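Local coordinates for protein cathepsin L Propeptide (Toxoplasma gondii, PDB 3F75) that is the propeptide of a papain-family cysteine protease and, as an I29 inhibitor domain, probably keeps the enzyme it precedes inactive, at residues F21-F25 / R45-K50. Residues are numbered along the deposited sequence; the frame is centred on the assembly and turned at random.
Sequences FQDAF and RYAIFK
Phe25 of helix 18-32 packs its ring between Tyr46 and Phe49, three residues apart on helix 39-60, and the three rings form an aromatic cluster. CG of Phe25 stands anti to the backbone N (chi1 -173°), which carries the ring across to the second helix. One face of the Phe25 ring receives the backbone CA of Tyr46, a CH-pi contact 4.0 Å from the ring centroid, while CD2 of Phe25 lies 3.6 Å from CD1 of Tyr46. CD1 of Phe25 comes over the face of the Phe49 ring, 3.6 Å from Phe49 CG. Both ring pairs are oblique, with planes at 50°. Ala24 CB lies in plane at the edge of the Phe49 ring, 4.0 Å from Phe49 CE2.

Apolar packing continues at Phe21, whose CB and CG rest against CD of Lys50, each 3.7 Å away; the two side chains cross nearly at right angles. The Lys50 chain bends at chi3, bringing CE over one face of the Tyr46 ring.

The polar ends converge on Glu18, one turn before Gln22: its carboxylate takes a hydrogen bond from Tyr46 OH and a salt bridge from Lys50 NZ. Tyr46 OH also packs 3.2 Å from CG of Gln22.

At 104°, with segment axes 10.4 Å apart, helix 18-32 crosses the ERFNIN helix 39-60 typical of cathepsin L-like propeptides: Phe49 is the signature F and Arg45, salt-bridged to Glu41, its R.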
loop_
_atom_site.group_PDB
_atom_site.type_symbol
_atom_site.label_atom_id
_atom_site.label_comp_id
_atom_site.label_asym_id
_atom_site.label_seq_id
_atom_site.Cartn_x
_atom_site.Cartn_y
_atom_site.Cartn_z
ATOM N N PHE B 21 -6.196 -9.871 28.896
ATOM C CA PHE B 21 -6.868 -9.607 27.626
ATOM C C PHE B 21 -7.845 -8.449 27.766
ATOM O O PHE B 21 -7.918 -7.591 26.893
ATOM C CB PHE B 21 -7.605 -10.847 27.126
ATOM C CG PHE B 21 -6.701 -11.932 26.598
ATOM C CD1 PHE B 21 -5.864 -11.695 25.515
ATOM C CD2 PHE B 21 -6.718 -13.197 27.153
ATOM C CE1 PHE B 21 -5.042 -12.702 25.011
ATOM C CE2 PHE B 21 -5.894 -14.215 26.656
ATOM C CZ PHE B 21 -5.062 -13.965 25.581
ATOM N N GLN B 22 -8.579 -8.398 28.873
ATOM C CA GLN B 22 -9.514 -7.290 29.096
ATOM C C GLN B 22 -8.800 -5.945 29.177
ATOM O O GLN B 22 -9.244 -4.970 28.570
ATOM C CB GLN B 22 -10.350 -7.523 30.350
ATOM C CG GLN B 22 -11.387 -8.628 30.163
ATOM C CD GLN B 22 -12.088 -9.012 31.451
ATOM O OE1 GLN B 22 -11.562 -8.803 32.544
ATOM N NE2 GLN B 22 -13.281 -9.585 31.328
ATOM N N ASP B 23 -7.696 -5.890 29.913
ATOM C CA ASP B 23 -6.895 -4.667 29.982
ATOM C C ASP B 23 -6.343 -4.295 28.610
ATOM O O ASP B 23 -6.322 -3.120 28.227
ATOM C CB ASP B 23 -5.713 -4.828 30.935
ATOM C CG ASP B 23 -6.124 -4.915 32.392
ATOM O OD1 ASP B 23 -7.241 -4.492 32.734
ATOM O OD2 ASP B 23 -5.304 -5.396 33.200
ATOM N N ALA B 24 -5.853 -5.290 27.892
ATOM C CA ALA B 24 -5.274 -5.042 26.583
ATOM C C ALA B 24 -6.330 -4.466 25.627
ATOM O O ALA B 24 -6.033 -3.593 24.818
ATOM C CB ALA B 24 -4.660 -6.339 26.019
ATOM N N PHE B 25 -7.567 -4.937 25.725
ATOM C CA PHE B 25 -8.620 -4.468 24.813
ATOM C C PHE B 25 -9.030 -3.031 25.157
ATOM O O PHE B 25 -9.289 -2.238 24.271
ATOM C CB PHE B 25 -9.815 -5.415 24.855
ATOM C CG PHE B 25 -10.884 -5.124 23.820
ATOM C CD1 PHE B 25 -10.589 -5.108 22.461
ATOM C CD2 PHE B 25 -12.204 -4.946 24.214
ATOM C CE1 PHE B 25 -11.591 -4.896 21.517
ATOM C CE2 PHE B 25 -13.214 -4.731 23.275
ATOM C CZ PHE B 25 -12.904 -4.699 21.930
ATOM N N ARG B 45 -15.856 -8.194 18.540
ATOM C CA ARG B 45 -14.616 -7.496 18.298
ATOM C C ARG B 45 -13.568 -7.828 19.373
ATOM O O ARG B 45 -12.381 -7.908 19.082
ATOM C CB ARG B 45 -14.871 -5.988 18.227
ATOM C CG ARG B 45 -15.764 -5.593 17.083
ATOM C CD ARG B 45 -15.003 -5.363 15.790
ATOM N NE ARG B 45 -15.947 -5.465 14.683
ATOM C CZ ARG B 45 -15.805 -6.221 13.604
ATOM N NH1 ARG B 45 -14.715 -6.937 13.396
ATOM N NH2 ARG B 45 -16.775 -6.241 12.709
ATOM N N TYR B 46 -14.013 -8.049 20.602
ATOM C CA TYR B 46 -13.122 -8.481 21.667
ATOM C C TYR B 46 -12.523 -9.858 21.347
ATOM O O TYR B 46 -11.305 -10.079 21.509
ATOM C CB TYR B 46 -13.889 -8.535 22.980
ATOM C CG TYR B 46 -13.094 -9.031 24.172
ATOM C CD1 TYR B 46 -11.870 -8.476 24.494
ATOM C CD2 TYR B 46 -13.600 -10.025 25.002
ATOM C CE1 TYR B 46 -11.144 -8.919 25.586
ATOM C CE2 TYR B 46 -12.889 -10.466 26.100
ATOM C CZ TYR B 46 -11.653 -9.904 26.384
ATOM O OH TYR B 46 -10.924 -10.320 27.470
ATOM N N ALA B 47 -13.377 -10.767 20.879
ATOM C CA ALA B 47 -12.935 -12.117 20.537
ATOM C C ALA B 47 -11.928 -12.090 19.386
ATOM O O ALA B 47 -10.903 -12.773 19.447
ATOM C CB ALA B 47 -14.125 -13.018 20.194
ATOM N N ILE B 48 -12.202 -11.283 18.362
ATOM C CA ILE B 48 -11.282 -11.141 17.217
ATOM C C ILE B 48 -9.958 -10.531 17.664
ATOM O O ILE B 48 -8.882 -11.017 17.291
ATOM C CB ILE B 48 -11.898 -10.302 16.081
ATOM C CG1 ILE B 48 -13.101 -11.038 15.503
ATOM C CG2 ILE B 48 -10.861 -10.012 14.965
ATOM C CD1 ILE B 48 -13.963 -10.204 14.529
ATOM N N PHE B 49 -10.052 -9.478 18.473
ATOM C CA PHE B 49 -8.881 -8.828 19.063
ATOM C C PHE B 49 -8.002 -9.806 19.846
ATOM O O PHE B 49 -6.783 -9.850 19.647
ATOM C CB PHE B 49 -9.297 -7.664 19.977
ATOM C CG PHE B 49 -8.146 -7.077 20.761
ATOM C CD1 PHE B 49 -7.316 -6.128 20.193
ATOM C CD2 PHE B 49 -7.895 -7.482 22.073
ATOM C CE1 PHE B 49 -6.253 -5.599 20.905
ATOM C CE2 PHE B 49 -6.847 -6.958 22.782
ATOM C CZ PHE B 49 -6.019 -6.014 22.205
ATOM N N LYS B 50 -8.617 -10.588 20.724
ATOM C CA LYS B 50 -7.879 -11.583 21.490
ATOM C C LYS B 50 -7.171 -12.571 20.572
ATOM O O LYS B 50 -5.993 -12.863 20.760
ATOM C CB LYS B 50 -8.807 -12.353 22.425
ATOM C CG LYS B 50 -9.297 -11.535 23.591
ATOM C CD LYS B 50 -9.846 -12.426 24.692
ATOM C CE LYS B 50 -11.185 -13.048 24.341
ATOM N NZ LYS B 50 -11.616 -13.972 25.438
#